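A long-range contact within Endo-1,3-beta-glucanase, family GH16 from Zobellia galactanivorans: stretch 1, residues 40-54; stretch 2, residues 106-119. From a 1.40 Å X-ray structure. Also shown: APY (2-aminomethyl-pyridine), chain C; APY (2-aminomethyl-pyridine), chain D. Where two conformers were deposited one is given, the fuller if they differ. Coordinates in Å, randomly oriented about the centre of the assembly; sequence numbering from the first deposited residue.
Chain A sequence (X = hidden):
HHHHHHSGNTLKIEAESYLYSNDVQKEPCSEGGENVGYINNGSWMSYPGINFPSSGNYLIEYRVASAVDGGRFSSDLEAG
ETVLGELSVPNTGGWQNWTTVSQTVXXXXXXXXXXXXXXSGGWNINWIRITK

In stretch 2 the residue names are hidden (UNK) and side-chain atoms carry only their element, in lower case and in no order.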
# COMPACT_ATOMS: atom_id res chain seq x y z
N ASN A 40 3.98 -12.43 -0.14
CA ASN A 40 4.41 -13.29 -1.22
C ASN A 40 3.84 -12.84 -2.56
O ASN A 40 3.02 -11.97 -2.60
CB ASN A 40 3.98 -14.74 -0.95
CG ASN A 40 4.60 -15.29 0.29
OD1 ASN A 40 3.90 -15.94 1.08
ND2 ASN A 40 5.83 -15.12 0.48
N ASN A 41 4.27 -13.46 -3.64
CA ASN A 41 3.59 -13.22 -4.93
C ASN A 41 2.11 -13.61 -4.69
O ASN A 41 1.84 -14.70 -4.18
CB ASN A 41 4.16 -14.21 -5.97
CG ASN A 41 5.57 -13.87 -6.41
OD1 ASN A 41 6.26 -13.13 -5.79
ND2 ASN A 41 5.95 -14.38 -7.59
N GLY A 42 1.18 -12.79 -5.15
CA GLY A 42 -0.21 -13.12 -5.06
C GLY A 42 -0.90 -12.83 -3.74
O GLY A 42 -2.14 -12.92 -3.61
N SER A 43 -0.11 -12.40 -2.71
CA SER A 43 -0.70 -11.79 -1.50
C SER A 43 -1.40 -10.46 -1.86
O SER A 43 -1.06 -9.82 -2.84
CB SER A 43 0.42 -11.46 -0.54
OG SER A 43 1.12 -12.64 -0.15
N TRP A 44 -2.40 -10.08 -1.05
CA TRP A 44 -3.04 -8.82 -1.21
C TRP A 44 -3.73 -8.36 0.03
O TRP A 44 -3.92 -9.16 0.99
CB TRP A 44 -4.04 -8.81 -2.41
CG TRP A 44 -5.07 -9.95 -2.34
CD1 TRP A 44 -5.01 -11.21 -2.90
CD2 TRP A 44 -6.32 -9.93 -1.54
NE1 TRP A 44 -6.13 -11.96 -2.56
CE2 TRP A 44 -6.93 -11.23 -1.69
CE3 TRP A 44 -6.91 -8.98 -0.66
CZ2 TRP A 44 -8.09 -11.56 -1.05
CZ3 TRP A 44 -8.16 -9.34 -0.05
CH2 TRP A 44 -8.71 -10.59 -0.27
N MET A 45 -4.13 -7.09 0.03
CA MET A 45 -4.86 -6.52 1.17
C MET A 45 -5.91 -5.60 0.60
O MET A 45 -5.64 -4.89 -0.39
CB MET A 45 -3.94 -5.73 2.08
CG MET A 45 -2.82 -6.52 2.72
SD MET A 45 -1.28 -6.59 1.65
CE MET A 45 -0.62 -5.01 1.99
N SER A 46 -7.05 -5.49 1.26
CA SER A 46 -8.13 -4.64 0.77
C SER A 46 -8.65 -3.75 1.92
O SER A 46 -8.93 -4.25 3.00
CB SER A 46 -9.26 -5.56 0.24
OG SER A 46 -10.40 -4.90 -0.22
N TYR A 47 -8.85 -2.46 1.62
CA TYR A 47 -9.26 -1.43 2.61
C TYR A 47 -10.56 -0.77 2.13
O TYR A 47 -10.58 -0.03 1.16
CB TYR A 47 -8.14 -0.37 2.66
CG TYR A 47 -6.78 -0.95 2.97
CD1 TYR A 47 -5.93 -1.44 1.93
CD2 TYR A 47 -6.32 -1.07 4.33
CE1 TYR A 47 -4.67 -1.97 2.23
CE2 TYR A 47 -5.05 -1.61 4.61
CZ TYR A 47 -4.26 -2.12 3.55
OH TYR A 47 -3.04 -2.67 3.75
N PRO A 48 -11.70 -1.07 2.77
CA PRO A 48 -12.97 -0.47 2.33
C PRO A 48 -13.11 1.01 2.79
O PRO A 48 -12.48 1.48 3.76
CB PRO A 48 -14.02 -1.35 3.00
CG PRO A 48 -13.37 -1.64 4.31
CD PRO A 48 -11.94 -2.04 3.86
N GLY A 49 -13.95 1.72 2.06
CA GLY A 49 -14.40 3.00 2.54
C GLY A 49 -13.41 4.11 2.46
O GLY A 49 -13.42 5.07 3.26
N ILE A 50 -12.52 4.06 1.46
CA ILE A 50 -11.51 5.13 1.32
C ILE A 50 -12.12 6.29 0.47
O ILE A 50 -12.53 6.09 -0.74
CB ILE A 50 -10.18 4.59 0.70
CG1 ILE A 50 -9.62 3.41 1.51
CG2 ILE A 50 -9.25 5.78 0.52
CD1 ILE A 50 -9.58 3.68 2.98
N ASN A 51 -12.23 7.44 1.13
CA ASN A 51 -12.87 8.56 0.49
C ASN A 51 -11.85 9.51 -0.22
O ASN A 51 -10.80 9.86 0.36
CB ASN A 51 -13.80 9.35 1.46
CG ASN A 51 -14.54 10.48 0.73
OD1 ASN A 51 -15.46 10.24 -0.07
ND2 ASN A 51 -14.09 11.71 0.96
N PHE A 52 -12.14 9.84 -1.52
CA PHE A 52 -11.42 10.81 -2.31
C PHE A 52 -12.44 11.92 -2.45
O PHE A 52 -13.37 11.81 -3.26
CB PHE A 52 -11.00 10.17 -3.64
CG PHE A 52 -9.99 9.06 -3.50
CD1 PHE A 52 -10.41 7.74 -3.09
CD2 PHE A 52 -8.61 9.32 -3.70
CE1 PHE A 52 -9.48 6.70 -2.98
CE2 PHE A 52 -7.69 8.25 -3.61
CZ PHE A 52 -8.10 6.97 -3.26
N PRO A 53 -12.29 12.99 -1.69
CA PRO A 53 -13.42 13.98 -1.64
C PRO A 53 -13.52 14.85 -2.87
O PRO A 53 -14.58 15.45 -3.08
CB PRO A 53 -13.06 14.91 -0.48
CG PRO A 53 -11.58 14.71 -0.27
CD PRO A 53 -11.29 13.25 -0.61
N SER A 54 -12.45 14.97 -3.66
CA SER A 54 -12.49 15.77 -4.86
C SER A 54 -11.95 14.95 -6.08
O SER A 54 -11.24 13.91 -5.93
CB SER A 54 -11.82 17.13 -4.68
OG SER A 54 -10.51 16.98 -4.37
N UNK A 106 -4.84 10.16 -10.89
CA UNK A 106 -6.06 10.92 -10.99
C UNK A 106 -7.25 10.06 -10.64
O UNK A 106 -7.39 9.00 -11.17
o UNK A 106 -6.98 13.61 -12.76
c UNK A 106 -6.16 11.41 -12.43
c UNK A 106 -7.25 12.43 -12.63
n UNK A 106 -8.50 11.96 -12.74
N UNK A 107 -8.07 10.54 -9.70
CA UNK A 107 -9.20 9.78 -9.20
C UNK A 107 -10.41 10.69 -9.23
O UNK A 107 -10.28 11.83 -8.81
c UNK A 107 -8.91 9.34 -7.73
c UNK A 107 -10.06 8.50 -7.23
c UNK A 107 -7.65 8.47 -7.74
N UNK A 108 -11.57 10.21 -9.70
CA UNK A 108 -12.79 11.05 -9.56
C UNK A 108 -13.37 10.88 -8.15
O UNK A 108 -13.28 9.78 -7.48
c UNK A 108 -13.83 10.73 -10.63
o UNK A 108 -14.22 9.40 -10.49
N UNK A 109 -13.98 11.96 -7.65
CA UNK A 109 -14.49 11.91 -6.29
C UNK A 109 -15.41 10.73 -5.96
O UNK A 109 -16.36 10.37 -6.73
c UNK A 109 -15.19 13.27 -5.93
N UNK A 110 -15.15 10.08 -4.85
CA UNK A 110 -16.03 9.00 -4.47
C UNK A 110 -15.45 8.28 -3.27
O UNK A 110 -14.37 8.66 -2.77
N UNK A 111 -16.12 7.22 -2.82
CA UNK A 111 -15.64 6.38 -1.76
C UNK A 111 -15.51 4.97 -2.33
O UNK A 111 -16.49 4.47 -2.94
c UNK A 111 -16.17 5.41 0.56
c UNK A 111 -16.66 6.36 -0.58
o UNK A 111 -16.71 7.70 -0.06
N UNK A 112 -14.33 4.37 -2.17
CA UNK A 112 -13.94 3.17 -2.86
C UNK A 112 -13.29 2.16 -1.94
O UNK A 112 -12.65 2.51 -0.94
c UNK A 112 -14.22 6.55 -6.75
c UNK A 112 -13.39 4.58 -4.96
c UNK A 112 -14.26 4.27 -5.94
c UNK A 112 -12.90 3.50 -4.01
c UNK A 112 -12.94 5.86 -4.91
o UNK A 112 -14.64 7.54 -7.62
c UNK A 112 -13.34 6.86 -5.79
c UNK A 112 -14.68 5.23 -6.84
N UNK A 113 -13.38 0.90 -2.36
CA UNK A 113 -12.56 -0.16 -1.79
C UNK A 113 -11.17 -0.02 -2.44
O UNK A 113 -11.05 -0.10 -3.67
o UNK A 113 -14.07 -4.37 -0.98
c UNK A 113 -13.20 -4.05 -1.79
n UNK A 113 -12.89 -4.81 -2.88
c UNK A 113 -12.41 -2.74 -1.58
c UNK A 113 -13.19 -1.53 -2.06
N UNK A 114 -10.14 0.15 -1.60
CA UNK A 114 -8.76 0.35 -2.07
C UNK A 114 -7.97 -0.94 -1.92
O UNK A 114 -7.98 -1.52 -0.82
c UNK A 114 -4.43 1.83 -0.96
c UNK A 114 -8.18 1.50 -1.25
c UNK A 114 -6.74 1.88 -1.57
c UNK A 114 -6.42 2.69 -2.66
c UNK A 114 -4.11 2.56 -2.06
c UNK A 114 -5.75 1.48 -0.72
c UNK A 114 -5.09 3.01 -2.90
N UNK A 115 -7.33 -1.45 -3.00
CA UNK A 115 -6.68 -2.72 -2.95
C UNK A 115 -5.19 -2.60 -3.27
O UNK A 115 -4.82 -1.83 -4.17
N UNK A 116 -4.36 -3.38 -2.56
CA UNK A 116 -2.92 -3.53 -2.88
C UNK A 116 -2.66 -4.99 -3.19
O UNK A 116 -3.10 -5.84 -2.42
c UNK A 116 -1.31 -1.34 -0.10
c UNK A 116 -2.26 -1.65 -1.26
c UNK A 116 -2.01 -0.77 -2.46
c UNK A 116 -2.03 -3.12 -1.64
N UNK A 117 -2.04 -5.24 -4.34
CA UNK A 117 -1.88 -6.62 -4.75
C UNK A 117 -0.41 -6.85 -5.03
O UNK A 117 0.21 -6.16 -5.85
c UNK A 117 -3.19 -8.21 -6.31
o UNK A 117 -4.67 -12.08 -6.92
c UNK A 117 -4.15 -10.80 -6.76
c UNK A 117 -4.59 -8.51 -6.28
c UNK A 117 -2.30 -9.26 -6.48
c UNK A 117 -2.75 -10.58 -6.70
c UNK A 117 -2.69 -6.80 -6.07
c UNK A 117 -5.05 -9.78 -6.50
N UNK A 118 0.17 -7.85 -4.38
CA UNK A 118 1.58 -8.15 -4.56
C UNK A 118 1.83 -8.90 -5.86
O UNK A 118 1.39 -10.05 -6.05
o UNK A 118 3.43 -9.31 -3.54
c UNK A 118 2.03 -9.02 -3.40
N UNK A 119 2.54 -8.23 -6.74
CA UNK A 119 3.02 -8.86 -7.98
C UNK A 119 4.26 -9.68 -7.70
O UNK A 119 4.37 -10.83 -8.21
c UNK A 119 2.34 -5.70 -10.13
c UNK A 119 3.37 -7.75 -9.00
c UNK A 119 2.05 -7.02 -9.38
c UNK A 119 4.09 -8.35 -10.25
N APY C . -7.90 -5.44 -5.39
CM APY C . -6.95 -5.99 -4.45
C2 APY C . -7.83 -7.22 -4.24
C3 APY C . -7.53 -8.37 -4.93
C4 APY C . -8.37 -9.51 -4.83
C5 APY C . -9.56 -9.41 -4.10
C6 APY C . -9.87 -8.25 -3.41
N1 APY C . -9.02 -7.16 -3.54
N APY D . 11.96 -14.32 4.09
CM APY D . 10.77 -13.75 4.79
C2 APY D . 9.58 -13.52 3.86
C3 APY D . 8.54 -14.52 3.79
C4 APY D . 7.43 -14.32 2.94
C5 APY D . 7.50 -13.09 2.18
C6 APY D . 8.52 -12.15 2.22
N1 APY D . 9.55 -12.35 3.08
O HOH W 1 -9.86 -4.62 -2.95

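Position 106 carries two carbons, the second bearing one oxygen and one nitrogen, and reaches nothing on stretch 1: Asn106. Position 107 has one carbon carrying two more, a beta-branched fork directed toward stretch 1, with one methyl over a face of the Phe52 ring: Val107, whose CG1 sits 3.8 Å from Phe52 CG in a CH-pi contact. At 108 there is one carbon, then one oxygen, pointing away: Ser108.

Position 109 has a single carbon, sideways, resting 3.6 Å (CB) from Pro53 O: Ala109. Position 110 has no side-chain atoms, so it is Gly110. Its extended backbone angles would jam a CB against the preceding carbonyl, and its own carbonyl O accepts from Phe52 N at 2.8 Å.

Position 111 bears one carbon carrying an oxygen and a carbon. The methyl lies 3.6 Å from Gly49 CA, while the oxygen lies near the Asn51 side chain: Thr111. Position 112 is one carbon and a six-carbon ring bearing an oxygen, oblique to the Phe52 ring: Tyr112. Its CD2 is 3.6 Å from Phe52 CD1, and its OH donates back to Ser108 O at 2.6 Å, passing so close to Gly110 that a CB there would clash with it. This is a second reason for glycine at that position.

Position 113 has three carbons, the last with oxygen and nitrogen; the second of them comes 3.2 Å from Ser46 OG. It is Gln113. A water joins Ser46 OG (2.8 Å) to Gln113 NE2 (3.0 Å, weak). Position 114, one carbon and a bare six-carbon ring, packs beside Tyr47 and Ile50: Phe114, with CD2 3.9 Å from Tyr47 CD1 and CB 3.7 Å from Ile50 CG1.

Position 115 has no side chain: Gly115. A CB would clash with the chain C 2-aminomethyl-pyridine, whose CM lies 3.6 Å from Gly115 CA. Position 116 has four carbons forked at the second, facing Met45 and Tyr47: Leu116, CD1 4.1 Å from Tyr47 CE1. Position 117, one carbon and a hydroxylated ring, lies with a face against Trp44: Tyr117. Trp44 CB stands 4.2 Å from its ring centroid.

Position 118 is one carbon, then oxygen, aimed toward the turn: Ser118, OG donating to Asn40 O at 2.9 Å. Position 119 has four carbons forked at the first, one arm two carbons long, pointing away: Ile119.

The contact is an antiparallel ladder with paired backbone hydrogen bonds at Met45–Leu116, Tyr47–Phe114, Ile50–Tyr112 and Phe52–Gly110. A bulge between Tyr47 and Ile50 shifts the register by one without ending the ladder. Alternation sorts the faces: Met45, Tyr47, Ile50 and Phe52 share one with Leu116, Phe114 and Tyr112, an apolar layer, while Trp44, Ser46 and Tyr117 line the other, beside the ligand. The type II turn, Asn40 to Ser43, closes one end: Gly42 N donates to Ser118 O at 2.9 Å, and Ser118 N to Ser43 O at 2.8 Å.

Stretch 2 (106-119) NVSAGTYQFGLYSI
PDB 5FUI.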